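Local coordinates for YueI protein (Bacillus subtilis, PDB 2OHW) that is of unknown function but belongs to the DUF1694 family and folds as a compact alpha/beta domain built on a four-stranded mixed sheet, at residues L28-L33 against F100-G105; E54-L59 against S86-P91; V37-T42 against I119-D124; L67-E72 against S80-A85; N61-T66 against A110-N115. One frame throughout, in Å; residues are numbered along the deposited sequence.

Contacts 1, 3 and 4 are buried, contact 2 is buried round Glu56, with exposed Arg87 at its edge, and contact 5 lies largely at the surface. Three share the sheet's central strands: contact 1 meets the start of strand 104-110, contact 4 uses 65-70, and contact 5 joins the far end of 104-110 to the beginning of 65-70. Contact 3 lines the outer edge of strand 37-42. Contacts 2 and 4 both use helix 75-87. Chemistry follows place: contact 4 is purely apolar, contacts 1 and 3 pair apolar side chains with one direct hydrogen bond each, contact 2 adds a salt bridge, and contact 5 joins a buried strand pair to a surface water bridge and a weak bond.

Contact 1 of 5, residues L28-L33 against F100-G105; sequences LFLGSL and FHTPLG
An ST turn at Thr102 and a type I' turn from Phe29 to Ser32 come together where the end of helix 22-28 meets the start of strand 104-110. Thr102 sets its OG1 anti to the backbone N (chi1 174°), which aims the hydroxyl at the last turn of the helix. Thr102 OG1 donates to Leu28 O over 2.7 Å, in the carbonyl plane and on a lone pair, and accepts from Leu104 N at 3.2 Å to close the ST turn. Threonine suits the place because its methyl is useful too: Thr102 CG2 meets Leu30 CD2 at 3.8 Å, the two side chains crossing at about a right angle. A valine here would lack the hydroxyl and would probably leave Leu28 O and Leu104 N without these partners in a buried spot. Leu28 also crosses Thr102 at about a right angle, and its CD1 sits among Thr102, Pro103 and Leu104, with Leu28 CD1 3.9 Å from Leu104 CD1. Its other methyl, Leu28 CD2, rests 3.5 Å above the ring plane of Phe29, toward the rim. Leu104 runs obliquely to both residues, and Leu104 CD1 reaches Phe29 CD1 at 3.5 Å.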
# COMPACT_ATOMS: atom_id res chain seq x y z
N LEU A 28 2.95 -2.16 9.38
CA LEU A 28 1.77 -2.25 8.50
C LEU A 28 2.09 -1.84 7.06
O LEU A 28 1.72 -2.54 6.10
CB LEU A 28 0.60 -1.43 9.05
CG LEU A 28 -0.67 -1.36 8.17
CD1 LEU A 28 -1.30 -2.71 7.91
CD2 LEU A 28 -1.70 -0.44 8.82
N PHE A 29 2.75 -0.69 6.91
CA PHE A 29 2.93 -0.05 5.61
C PHE A 29 4.23 -0.38 4.88
O PHE A 29 4.79 0.47 4.17
CB PHE A 29 2.73 1.46 5.75
CG PHE A 29 1.32 1.85 6.14
CD1 PHE A 29 0.28 1.73 5.23
CD2 PHE A 29 1.06 2.35 7.41
CE1 PHE A 29 -1.03 2.09 5.60
CE2 PHE A 29 -0.24 2.72 7.78
CZ PHE A 29 -1.28 2.58 6.88
N LEU A 30 4.70 -1.61 5.05
CA LEU A 30 5.88 -2.12 4.33
C LEU A 30 7.11 -1.24 4.54
O LEU A 30 7.92 -1.04 3.63
CB LEU A 30 5.57 -2.27 2.83
CG LEU A 30 4.46 -3.26 2.47
CD1 LEU A 30 4.13 -3.20 0.97
CD2 LEU A 30 4.85 -4.67 2.87
N GLY A 31 7.22 -0.73 5.77
CA GLY A 31 8.38 0.05 6.19
C GLY A 31 8.16 1.55 6.21
O GLY A 31 8.98 2.28 6.77
N SER A 32 7.06 2.02 5.61
CA SER A 32 6.77 3.46 5.57
C SER A 32 5.99 3.95 6.78
O SER A 32 5.25 3.19 7.42
CB SER A 32 5.96 3.80 4.31
OG SER A 32 5.68 5.20 4.25
N LEU A 33 6.18 5.23 7.12
CA LEU A 33 5.32 5.87 8.12
C LEU A 33 3.98 6.25 7.49
O LEU A 33 3.90 6.55 6.30
CB LEU A 33 6.00 7.13 8.69
CG LEU A 33 7.25 6.94 9.57
CD1 LEU A 33 7.77 8.27 10.11
CD2 LEU A 33 6.97 5.97 10.71
N PHE A 100 6.29 -8.90 10.75
CA PHE A 100 4.85 -8.93 10.96
C PHE A 100 4.16 -9.24 9.63
O PHE A 100 4.55 -8.72 8.58
CB PHE A 100 4.40 -7.55 11.48
CG PHE A 100 2.89 -7.35 11.53
CD1 PHE A 100 2.10 -8.05 12.44
CD2 PHE A 100 2.28 -6.39 10.72
CE1 PHE A 100 0.72 -7.85 12.50
CE2 PHE A 100 0.90 -6.17 10.78
CZ PHE A 100 0.12 -6.90 11.67
N HIS A 101 3.18 -10.13 9.68
CA HIS A 101 2.36 -10.39 8.52
C HIS A 101 1.53 -9.13 8.36
O HIS A 101 0.90 -8.68 9.32
CB HIS A 101 1.45 -11.60 8.74
CG HIS A 101 1.12 -12.36 7.49
ND1 HIS A 101 0.85 -11.74 6.29
CD2 HIS A 101 1.00 -13.69 7.26
CE1 HIS A 101 0.59 -12.65 5.37
NE2 HIS A 101 0.67 -13.84 5.93
N THR A 102 1.61 -8.50 7.20
CA THR A 102 0.76 -7.35 6.92
C THR A 102 -0.21 -7.74 5.83
O THR A 102 0.15 -8.45 4.91
CB THR A 102 1.58 -6.10 6.48
OG1 THR A 102 0.66 -5.07 6.09
CG2 THR A 102 2.48 -6.39 5.27
N PRO A 103 -1.46 -7.24 5.91
CA PRO A 103 -2.42 -7.54 4.85
C PRO A 103 -2.22 -6.67 3.61
O PRO A 103 -2.91 -6.86 2.63
CB PRO A 103 -3.76 -7.17 5.50
CG PRO A 103 -3.41 -6.06 6.43
CD PRO A 103 -2.05 -6.40 6.97
N LEU A 104 -1.30 -5.71 3.67
CA LEU A 104 -1.08 -4.79 2.53
C LEU A 104 -0.18 -5.43 1.50
O LEU A 104 0.86 -6.01 1.85
CB LEU A 104 -0.54 -3.43 3.01
CG LEU A 104 -1.53 -2.74 3.96
CD1 LEU A 104 -1.04 -1.36 4.29
CD2 LEU A 104 -2.95 -2.68 3.39
N GLY A 105 -0.56 -5.31 0.23
CA GLY A 105 0.19 -5.87 -0.90
C GLY A 105 1.09 -4.85 -1.57
O GLY A 105 2.21 -5.16 -1.96

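Contact 2 of 5, residues E54-L59 against S86-P91; sequences EAEHEL and SRYGVP
Glu56 on helix 53-60 gathers two donors from the end of helix 75-87 onto one oxygen. Its chain is extended, with CG anti to the backbone N (chi1 -178°), and so carries the carboxylate across to Arg87 and Tyr88. Tyr88 OH donates to Glu56 OE2 over 2.7 Å, and Glu56 OE2 receives it on its anti lone pair, the one away from OE1. Arg87 NH1 reaches the same Glu56 OE2 at 2.8 Å in a salt bridge, a bent bond (141°) with the acceptor in the guanidinium plane and the donor above the carboxylate plane. The second oxygen, OE1, is satisfied by a salt bridge to Lys53, and two cations would probably keep the carboxylate ionised. An alanine here would remove the shared acceptor and would probably loosen the tie between the two helices. Arg87 CG lies 3.7 Å above the centre of the Tyr88 ring, so the aliphatic part of the arginine covers one face of the tyrosine. Beside the polar cluster, Leu59 CD2 packs against Val90 CG1 at 3.9 Å, and Leu59 O accepts from Ser62 OG. Helix 75-87 ends in a Schellman motif, Val90 N bonding to Ala85 O and Gly89 N to Ser86 O, with Gly89 as C' residue at a positive phi that glycine adopts without strain. Leu59 also touches Met84 of that helix and Ile108 of strand 104-110, placing helix 53-60 against both helix and sheet.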
# COMPACT_ATOMS: atom_id res chain seq x y z
N GLU A 54 -6.83 3.41 -10.14
CA GLU A 54 -6.58 4.37 -9.06
C GLU A 54 -5.13 4.37 -8.64
O GLU A 54 -4.58 5.42 -8.29
CB GLU A 54 -7.48 4.08 -7.86
CG GLU A 54 -8.98 4.26 -8.15
CD GLU A 54 -9.67 3.00 -8.65
OE1 GLU A 54 -9.01 2.04 -9.08
OE2 GLU A 54 -10.91 2.98 -8.64
N ALA A 55 -4.47 3.21 -8.69
CA ALA A 55 -3.04 3.16 -8.41
C ALA A 55 -2.26 3.81 -9.53
O ALA A 55 -1.30 4.53 -9.27
CB ALA A 55 -2.57 1.72 -8.19
N GLU A 56 -2.67 3.56 -10.77
CA GLU A 56 -2.00 4.20 -11.91
C GLU A 56 -2.09 5.72 -11.79
O GLU A 56 -1.12 6.43 -12.05
CB GLU A 56 -2.55 3.73 -13.26
CG GLU A 56 -1.79 4.39 -14.43
CD GLU A 56 -1.80 3.62 -15.73
OE1 GLU A 56 -2.64 2.71 -15.91
OE2 GLU A 56 -0.97 3.97 -16.60
N HIS A 57 -3.25 6.22 -11.37
CA HIS A 57 -3.40 7.66 -11.20
C HIS A 57 -2.39 8.24 -10.24
O HIS A 57 -1.81 9.31 -10.49
CB HIS A 57 -4.82 7.99 -10.73
CG HIS A 57 -5.05 9.46 -10.57
ND1 HIS A 57 -4.86 10.12 -9.37
CD2 HIS A 57 -5.38 10.41 -11.47
CE1 HIS A 57 -5.10 11.41 -9.54
NE2 HIS A 57 -5.42 11.61 -10.80
N GLU A 58 -2.20 7.57 -9.10
CA GLU A 58 -1.26 8.03 -8.09
C GLU A 58 0.20 7.94 -8.57
O GLU A 58 1.01 8.81 -8.25
CB GLU A 58 -1.44 7.26 -6.77
CG GLU A 58 -2.76 7.57 -6.03
CD GLU A 58 -3.07 9.07 -5.87
OE1 GLU A 58 -2.15 9.87 -5.55
OE2 GLU A 58 -4.24 9.44 -6.06
N LEU A 59 0.53 6.90 -9.32
CA LEU A 59 1.88 6.81 -9.88
C LEU A 59 2.15 7.91 -10.93
O LEU A 59 3.25 8.47 -10.99
CB LEU A 59 2.12 5.42 -10.47
CG LEU A 59 2.11 4.30 -9.44
CD1 LEU A 59 1.98 2.99 -10.16
CD2 LEU A 59 3.37 4.31 -8.58
N SER A 86 7.21 2.01 -13.82
CA SER A 86 8.28 2.35 -14.75
C SER A 86 7.83 3.34 -15.81
O SER A 86 8.61 4.21 -16.22
CB SER A 86 8.88 1.08 -15.34
OG SER A 86 9.49 0.33 -14.30
N ARG A 87 6.57 3.21 -16.23
CA ARG A 87 5.96 4.11 -17.22
C ARG A 87 6.09 5.58 -16.79
O ARG A 87 6.27 6.47 -17.63
CB ARG A 87 4.48 3.76 -17.40
CG ARG A 87 3.69 4.59 -18.41
CD ARG A 87 2.29 3.99 -18.60
NE ARG A 87 2.37 2.56 -18.92
CZ ARG A 87 1.52 1.61 -18.50
NH1 ARG A 87 0.49 1.92 -17.71
NH2 ARG A 87 1.72 0.36 -18.86
N TYR A 88 6.02 5.83 -15.49
CA TYR A 88 6.04 7.19 -14.95
C TYR A 88 7.32 7.52 -14.17
O TYR A 88 7.39 8.53 -13.45
CB TYR A 88 4.77 7.42 -14.10
CG TYR A 88 3.51 7.14 -14.87
CD1 TYR A 88 3.14 7.95 -15.95
CD2 TYR A 88 2.70 6.05 -14.56
CE1 TYR A 88 2.01 7.69 -16.69
CE2 TYR A 88 1.56 5.78 -15.30
CZ TYR A 88 1.23 6.61 -16.36
OH TYR A 88 0.09 6.35 -17.09
N GLY A 89 8.35 6.68 -14.32
CA GLY A 89 9.64 6.96 -13.70
C GLY A 89 9.68 6.75 -12.20
O GLY A 89 10.51 7.36 -11.52
N VAL A 90 8.80 5.87 -11.70
CA VAL A 90 8.72 5.59 -10.27
C VAL A 90 9.51 4.32 -9.96
O VAL A 90 9.23 3.27 -10.54
CB VAL A 90 7.25 5.40 -9.82
CG1 VAL A 90 7.16 4.96 -8.34
CG2 VAL A 90 6.46 6.68 -10.02
N PRO A 91 10.46 4.40 -9.02
CA PRO A 91 11.20 3.21 -8.64
C PRO A 91 10.33 2.27 -7.82
O PRO A 91 9.35 2.70 -7.22
CB PRO A 91 12.35 3.76 -7.79
CG PRO A 91 11.81 5.00 -7.21
CD PRO A 91 10.91 5.59 -8.27

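Contact 3 of 5, residues V37-T42 against I119-D124; sequences VVLALT and IYIQDD
The outer edge of strand 37-42, an outermost strand of the sheet, is lined by the loop that leads to helix 124-129. The touching parts run 17° apart, nearly parallel, yet residues 119-121 form no regular strand. Their one direct backbone hydrogen bond is Ala40 N to Ile119 O, 2.8 Å and nearly along the C=O axis. One step on, a water takes the place of a direct bond: it donates to Ala40 O at 2.7 Å and accepts from Ile121 N at 2.9 Å. Ile119 carries much of the apolar contact. Its CG1 occupies the crowded position between the backbone N and the carbonyl carbon (chi1 58°), from which Ile119 CD1 reaches Val37 CG1 at 3.8 Å, the side chains crossing at about a right angle. The other branch, Ile119 CG2, lies 3.5 Å from Val37 O. A branched residue suits the place, since one arm meets the Val37 side chain and the other the backbone carbonyls of Val37 and Val38. Leu41 CD2 and Ile121 CD1 meet tip to tip at 3.3 Å, a sign of tight packing. On the strand's other edge Val38 and Leu39 both face Ile108 in a classic beta bulge with strand 104-110. Leu39 packs on Ala55 and Glu58 of helix 53-60, and Val37 touches Phe29, so the strand lies between that helix and the loop after helix 22-28.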
# COMPACT_ATOMS: atom_id res chain seq x y z
N VAL A 37 2.32 7.82 3.33
CA VAL A 37 1.56 6.94 2.45
C VAL A 37 0.63 7.74 1.55
O VAL A 37 -0.14 8.58 2.02
CB VAL A 37 0.78 5.88 3.25
CG1 VAL A 37 -0.05 5.02 2.31
CG2 VAL A 37 1.73 5.01 4.08
N VAL A 38 0.71 7.46 0.25
CA VAL A 38 -0.15 8.04 -0.76
C VAL A 38 -1.33 7.10 -1.09
O VAL A 38 -2.45 7.56 -1.27
CB VAL A 38 0.66 8.34 -2.06
CG1 VAL A 38 -0.24 8.79 -3.18
CG2 VAL A 38 1.72 9.41 -1.77
N LEU A 39 -1.07 5.80 -1.15
CA LEU A 39 -2.12 4.82 -1.45
C LEU A 39 -1.63 3.46 -1.00
O LEU A 39 -0.44 3.15 -1.07
CB LEU A 39 -2.42 4.80 -2.95
CG LEU A 39 -3.72 4.12 -3.43
CD1 LEU A 39 -4.93 5.04 -3.21
CD2 LEU A 39 -3.57 3.83 -4.90
N ALA A 40 -2.56 2.64 -0.52
CA ALA A 40 -2.24 1.27 -0.14
C ALA A 40 -3.32 0.35 -0.68
O ALA A 40 -4.50 0.70 -0.68
CB ALA A 40 -2.15 1.17 1.36
N LEU A 41 -2.90 -0.83 -1.16
CA LEU A 41 -3.83 -1.87 -1.64
C LEU A 41 -3.63 -3.11 -0.79
O LEU A 41 -2.47 -3.44 -0.44
CB LEU A 41 -3.49 -2.24 -3.07
CG LEU A 41 -3.79 -1.23 -4.18
CD1 LEU A 41 -3.34 -1.83 -5.52
CD2 LEU A 41 -5.22 -0.81 -4.25
N THR A 42 -4.71 -3.82 -0.46
CA THR A 42 -4.56 -5.09 0.24
C THR A 42 -3.99 -6.14 -0.72
O THR A 42 -4.04 -5.98 -1.95
CB THR A 42 -5.90 -5.64 0.77
OG1 THR A 42 -6.74 -6.02 -0.33
CG2 THR A 42 -6.60 -4.63 1.66
N ILE A 119 -6.37 7.02 1.75
CA ILE A 119 -5.28 6.26 1.13
C ILE A 119 -5.68 4.87 0.68
O ILE A 119 -4.82 4.01 0.43
CB ILE A 119 -4.08 6.11 2.08
CG1 ILE A 119 -4.52 5.41 3.37
CG2 ILE A 119 -3.40 7.46 2.34
CD1 ILE A 119 -3.35 4.77 4.09
N TYR A 120 -6.98 4.60 0.63
CA TYR A 120 -7.44 3.27 0.21
C TYR A 120 -8.51 3.36 -0.85
O TYR A 120 -9.14 4.43 -1.03
CB TYR A 120 -7.92 2.43 1.40
CG TYR A 120 -9.34 2.67 1.87
CD1 TYR A 120 -10.26 1.62 1.87
CD2 TYR A 120 -9.76 3.91 2.35
CE1 TYR A 120 -11.56 1.81 2.30
CE2 TYR A 120 -11.09 4.11 2.76
CZ TYR A 120 -11.97 3.05 2.75
OH TYR A 120 -13.26 3.23 3.19
N ILE A 121 -8.74 2.23 -1.53
CA ILE A 121 -9.77 2.07 -2.55
C ILE A 121 -10.90 1.24 -1.96
O ILE A 121 -10.75 0.03 -1.75
CB ILE A 121 -9.21 1.39 -3.83
CG1 ILE A 121 -7.98 2.14 -4.35
CG2 ILE A 121 -10.31 1.24 -4.90
CD1 ILE A 121 -7.23 1.44 -5.47
N GLN A 122 -12.00 1.90 -1.64
CA GLN A 122 -13.12 1.22 -1.05
C GLN A 122 -13.88 0.45 -2.11
O GLN A 122 -14.56 1.03 -2.96
CB GLN A 122 -14.05 2.25 -0.41
CG GLN A 122 -15.23 1.62 0.31
CD GLN A 122 -16.21 2.67 0.76
OE1 GLN A 122 -16.63 3.53 -0.04
NE2 GLN A 122 -16.58 2.63 2.02
N ASP A 123 -13.78 -0.87 -2.03
CA ASP A 123 -14.59 -1.75 -2.89
C ASP A 123 -14.87 -3.06 -2.16
O ASP A 123 -14.39 -3.27 -1.03
CB ASP A 123 -13.95 -1.92 -4.30
CG ASP A 123 -12.65 -2.74 -4.31
OD1 ASP A 123 -12.13 -3.11 -3.24
OD2 ASP A 123 -12.14 -3.03 -5.42
N ASP A 124 -15.64 -3.96 -2.77
CA ASP A 124 -15.96 -5.23 -2.11
C ASP A 124 -14.73 -6.10 -1.80
O ASP A 124 -14.71 -6.82 -0.79
CB ASP A 124 -16.98 -6.03 -2.94
CG ASP A 124 -16.46 -6.42 -4.32
OD1 ASP A 124 -15.47 -5.83 -4.81
OD2 ASP A 124 -17.07 -7.34 -4.93
O HOH W 1 -7.07 -0.02 -0.95

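Contact 4 of 5, residues L67-E72 against S80-A85; sequences LLINGE and SYIQMA
Apolar contacts carry this meeting of strand and helix. Leu67 sets CG anti to the backbone N (chi1 172°), and its branch CD2 does all the touching: it lies 3.8 Å from Ala85 CB and 4.1 Å from Tyr81 CB. These two helix residues are four apart, so the methyl settles across one turn, where the small side chain of alanine leaves room for it. The same Leu67 CD2 comes within 3.5 Å of Tyr81 O, a carbonyl already used by Ala85 N in the helix. Two residues along the strand, on the same face, Ile69 extends CD1 to Ile82 CG1 at 3.8 Å, and the two isoleucines cross at about a right angle. Strand 65-70, helix 75-87 and strand 92-95 form a beta-alpha-beta crossover whose two strands are parallel neighbours in the sheet. The axes of strand segment 67-70 and helix segment 80-85 approach to 10.1 Å and run almost antiparallel, at 170°. Phe92 of the last strand touches Leu67, Ile69 and Ile82 alike. Polar bonds stay at the margins. Asn70 OD1 accepts from Glu72 N at 2.9 Å, with the donor above the carbonyl plane, in an Asx turn that bends the chain as the strand ends. The ND2 of Asn70 donates to Leu104 O. Tyr81 turns its ring away from the strand, so that its hydroxyl bonds to the backbone N of Tyr52.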
# COMPACT_ATOMS: atom_id res chain seq x y z
N LEU A 67 7.20 2.73 -5.24
CA LEU A 67 6.25 1.63 -5.16
C LEU A 67 6.84 0.50 -4.29
O LEU A 67 7.81 -0.16 -4.68
CB LEU A 67 5.93 1.14 -6.58
CG LEU A 67 5.10 -0.13 -6.66
CD1 LEU A 67 3.72 0.13 -6.10
CD2 LEU A 67 5.02 -0.64 -8.11
N LEU A 68 6.25 0.30 -3.11
CA LEU A 68 6.65 -0.77 -2.20
C LEU A 68 5.73 -1.97 -2.42
O LEU A 68 4.50 -1.81 -2.48
CB LEU A 68 6.52 -0.30 -0.75
CG LEU A 68 7.31 0.96 -0.35
CD1 LEU A 68 7.06 1.31 1.12
CD2 LEU A 68 8.80 0.77 -0.60
N ILE A 69 6.33 -3.16 -2.56
CA ILE A 69 5.60 -4.39 -2.90
C ILE A 69 5.90 -5.42 -1.83
O ILE A 69 7.06 -5.65 -1.48
CB ILE A 69 6.06 -4.92 -4.25
CG1 ILE A 69 5.72 -3.93 -5.36
CG2 ILE A 69 5.43 -6.28 -4.55
CD1 ILE A 69 6.58 -4.12 -6.61
N ASN A 70 4.86 -6.06 -1.31
CA ASN A 70 4.99 -7.12 -0.34
C ASN A 70 5.59 -8.38 -0.98
O ASN A 70 4.97 -8.99 -1.84
CB ASN A 70 3.60 -7.45 0.21
CG ASN A 70 3.64 -8.37 1.39
OD1 ASN A 70 4.52 -9.22 1.50
ND2 ASN A 70 2.66 -8.22 2.28
N GLY A 71 6.79 -8.76 -0.54
CA GLY A 71 7.51 -9.93 -1.07
C GLY A 71 6.82 -11.27 -0.85
O GLY A 71 7.25 -12.28 -1.42
N GLU A 72 5.75 -11.30 -0.04
CA GLU A 72 4.99 -12.55 0.08
C GLU A 72 4.25 -12.90 -1.21
O GLU A 72 3.87 -14.06 -1.42
CB GLU A 72 3.98 -12.48 1.22
CG GLU A 72 4.62 -12.13 2.53
CD GLU A 72 4.35 -13.14 3.60
OE1 GLU A 72 3.31 -13.82 3.56
OE2 GLU A 72 5.21 -13.24 4.50
N SER A 80 2.10 -6.09 -13.09
CA SER A 80 1.38 -5.01 -13.78
C SER A 80 1.68 -3.65 -13.14
O SER A 80 1.77 -2.64 -13.83
CB SER A 80 -0.12 -5.26 -13.76
OG SER A 80 -0.45 -6.39 -14.54
N TYR A 81 1.82 -3.64 -11.81
CA TYR A 81 2.08 -2.40 -11.09
C TYR A 81 3.49 -1.90 -11.33
O TYR A 81 3.73 -0.70 -11.32
CB TYR A 81 1.78 -2.57 -9.59
CG TYR A 81 0.30 -2.80 -9.37
CD1 TYR A 81 -0.60 -1.73 -9.38
CD2 TYR A 81 -0.21 -4.10 -9.21
CE1 TYR A 81 -1.97 -1.95 -9.22
CE2 TYR A 81 -1.58 -4.32 -9.05
CZ TYR A 81 -2.44 -3.24 -9.04
OH TYR A 81 -3.79 -3.50 -8.88
N ILE A 82 4.42 -2.84 -11.56
CA ILE A 82 5.80 -2.46 -11.89
C ILE A 82 5.83 -1.78 -13.25
O ILE A 82 6.55 -0.79 -13.43
CB ILE A 82 6.73 -3.69 -11.85
CG1 ILE A 82 6.96 -4.12 -10.39
CG2 ILE A 82 8.05 -3.41 -12.63
CD1 ILE A 82 7.84 -5.38 -10.22
N GLN A 83 5.04 -2.29 -14.19
CA GLN A 83 4.93 -1.69 -15.53
C GLN A 83 4.42 -0.26 -15.41
O GLN A 83 4.94 0.65 -16.07
CB GLN A 83 3.99 -2.49 -16.43
CG GLN A 83 4.38 -3.97 -16.63
CD GLN A 83 5.56 -4.15 -17.57
OE1 GLN A 83 5.61 -3.55 -18.64
NE2 GLN A 83 6.51 -4.99 -17.17
N MET A 84 3.39 -0.07 -14.57
CA MET A 84 2.80 1.26 -14.35
C MET A 84 3.85 2.19 -13.74
O MET A 84 4.00 3.34 -14.18
CB MET A 84 1.60 1.19 -13.41
CG MET A 84 0.39 0.42 -13.88
SD MET A 84 -0.94 0.40 -12.59
CE MET A 84 -0.06 0.91 -11.13
N ALA A 85 4.57 1.70 -12.73
CA ALA A 85 5.59 2.51 -12.05
C ALA A 85 6.67 2.95 -13.06
O ALA A 85 7.00 4.13 -13.15
CB ALA A 85 6.21 1.75 -10.86

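Contact 5 of 5, residues N61-T66 against A110-N115; sequences NSHNVT and ADIAVN
Asp111 leans over the backbone of Asn64 at the end of the sheet. Asp111 CB lies 3.7 Å from Asn64 O, and from there Asp111 CG takes the crowded position between the backbone N and the carbonyl carbon (chi1 66°), coming to 3.6 Å from Asn64 CB. Both carboxylate oxygens flank Asn64 CB. Asp111 OD1 also stands 3.3 Å from Asn64 O, two acceptors that would be expected to repel, but the same Asp111 OD1 receives a bond from a water at 2.6 Å. That water donates a second, longer bond to Asn64 OD1 at 3.2 Å and so bridges the two side chains. The side chains lie side by side and point the same way, their amide and carboxylate planes 60° apart. Asn64 has positive phi, a conformation asparagine tolerates better than most residues. Next to this polar pair begins the regular sheet: Val65 and Ala110 form an antiparallel non-hydrogen-bonded pair between the two central strands, 65-70 and 104-110. Val65 CG1 reaches Ala110 CB at 4.0 Å, and Val38 of strand 37-42 packs against the same valine. A weak bond, Asp111 N to Asn64 O at 3.1 Å, extends the pairing past the strand ends. On the exposed flank, Ile112 CD1 touches the edge of the His63 ring, 4.2 Å from His63 NE2.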
# COMPACT_ATOMS: atom_id res chain seq x y z
N ASN A 61 0.74 10.84 -11.06
CA ASN A 61 0.63 12.19 -10.52
C ASN A 61 1.58 12.43 -9.36
O ASN A 61 1.54 13.47 -8.68
CB ASN A 61 -0.83 12.47 -10.21
CG ASN A 61 -1.60 12.82 -11.46
OD1 ASN A 61 -1.49 13.94 -11.94
ND2 ASN A 61 -2.34 11.86 -12.02
N SER A 62 2.49 11.48 -9.21
CA SER A 62 3.45 11.44 -8.13
C SER A 62 4.62 12.37 -8.36
O SER A 62 4.93 12.76 -9.49
CB SER A 62 3.98 10.02 -8.00
OG SER A 62 4.84 9.68 -9.08
N HIS A 63 5.26 12.74 -7.26
CA HIS A 63 6.59 13.30 -7.29
C HIS A 63 7.35 12.62 -6.16
O HIS A 63 6.89 12.61 -5.01
CB HIS A 63 6.51 14.83 -7.11
CG HIS A 63 6.88 15.31 -5.74
ND1 HIS A 63 8.11 15.86 -5.46
CD2 HIS A 63 6.18 15.35 -4.58
CE1 HIS A 63 8.16 16.20 -4.18
NE2 HIS A 63 7.00 15.90 -3.63
N ASN A 64 8.48 12.02 -6.51
CA ASN A 64 9.37 11.40 -5.55
C ASN A 64 8.65 10.40 -4.64
O ASN A 64 8.67 10.51 -3.42
CB ASN A 64 10.13 12.47 -4.75
CG ASN A 64 11.00 13.35 -5.64
OD1 ASN A 64 11.20 14.53 -5.37
ND2 ASN A 64 11.53 12.78 -6.72
N VAL A 65 7.98 9.45 -5.27
CA VAL A 65 7.39 8.33 -4.55
C VAL A 65 8.10 7.04 -4.95
O VAL A 65 8.80 6.99 -5.97
CB VAL A 65 5.86 8.19 -4.77
CG1 VAL A 65 5.11 9.44 -4.30
CG2 VAL A 65 5.52 7.83 -6.22
N THR A 66 7.90 6.02 -4.13
CA THR A 66 8.38 4.67 -4.42
C THR A 66 7.19 3.72 -4.36
O THR A 66 6.30 3.88 -3.52
CB THR A 66 9.45 4.24 -3.41
OG1 THR A 66 10.52 5.20 -3.40
CG2 THR A 66 10.02 2.86 -3.74
N ALA A 110 5.56 8.41 -0.40
CA ALA A 110 6.35 9.59 -0.74
C ALA A 110 7.63 9.66 0.09
O ALA A 110 7.75 9.01 1.14
CB ALA A 110 5.52 10.85 -0.55
N ASP A 111 8.59 10.46 -0.36
CA ASP A 111 9.85 10.56 0.38
C ASP A 111 9.78 11.61 1.50
O ASP A 111 10.72 11.75 2.29
CB ASP A 111 11.03 10.82 -0.57
CG ASP A 111 10.95 12.17 -1.24
OD1 ASP A 111 9.85 12.74 -1.31
OD2 ASP A 111 12.00 12.67 -1.72
N ILE A 112 8.65 12.32 1.56
CA ILE A 112 8.35 13.28 2.62
C ILE A 112 6.92 13.12 3.13
O ILE A 112 6.12 12.39 2.54
CB ILE A 112 8.54 14.73 2.12
CG1 ILE A 112 7.55 15.05 0.99
CG2 ILE A 112 9.99 14.97 1.69
CD1 ILE A 112 7.58 16.50 0.50
N ALA A 113 6.60 13.81 4.22
CA ALA A 113 5.26 13.77 4.80
C ALA A 113 4.26 14.45 3.87
O ALA A 113 4.44 15.62 3.51
CB ALA A 113 5.26 14.44 6.17
N VAL A 114 3.23 13.71 3.47
CA VAL A 114 2.15 14.23 2.63
C VAL A 114 0.82 14.30 3.39
O VAL A 114 -0.11 15.01 2.98
CB VAL A 114 1.99 13.42 1.31
CG1 VAL A 114 3.20 13.64 0.41
CG2 VAL A 114 1.79 11.94 1.59
N ASN A 115 0.75 13.56 4.51
CA ASN A 115 -0.43 13.58 5.40
C ASN A 115 -1.75 13.45 4.65
O ASN A 115 -2.64 14.31 4.76
CB ASN A 115 -0.42 14.83 6.28
CG ASN A 115 0.81 14.93 7.15
OD1 ASN A 115 1.61 15.85 7.00
ND2 ASN A 115 0.95 13.99 8.09
O HOH W 2 10.28 15.04 -2.37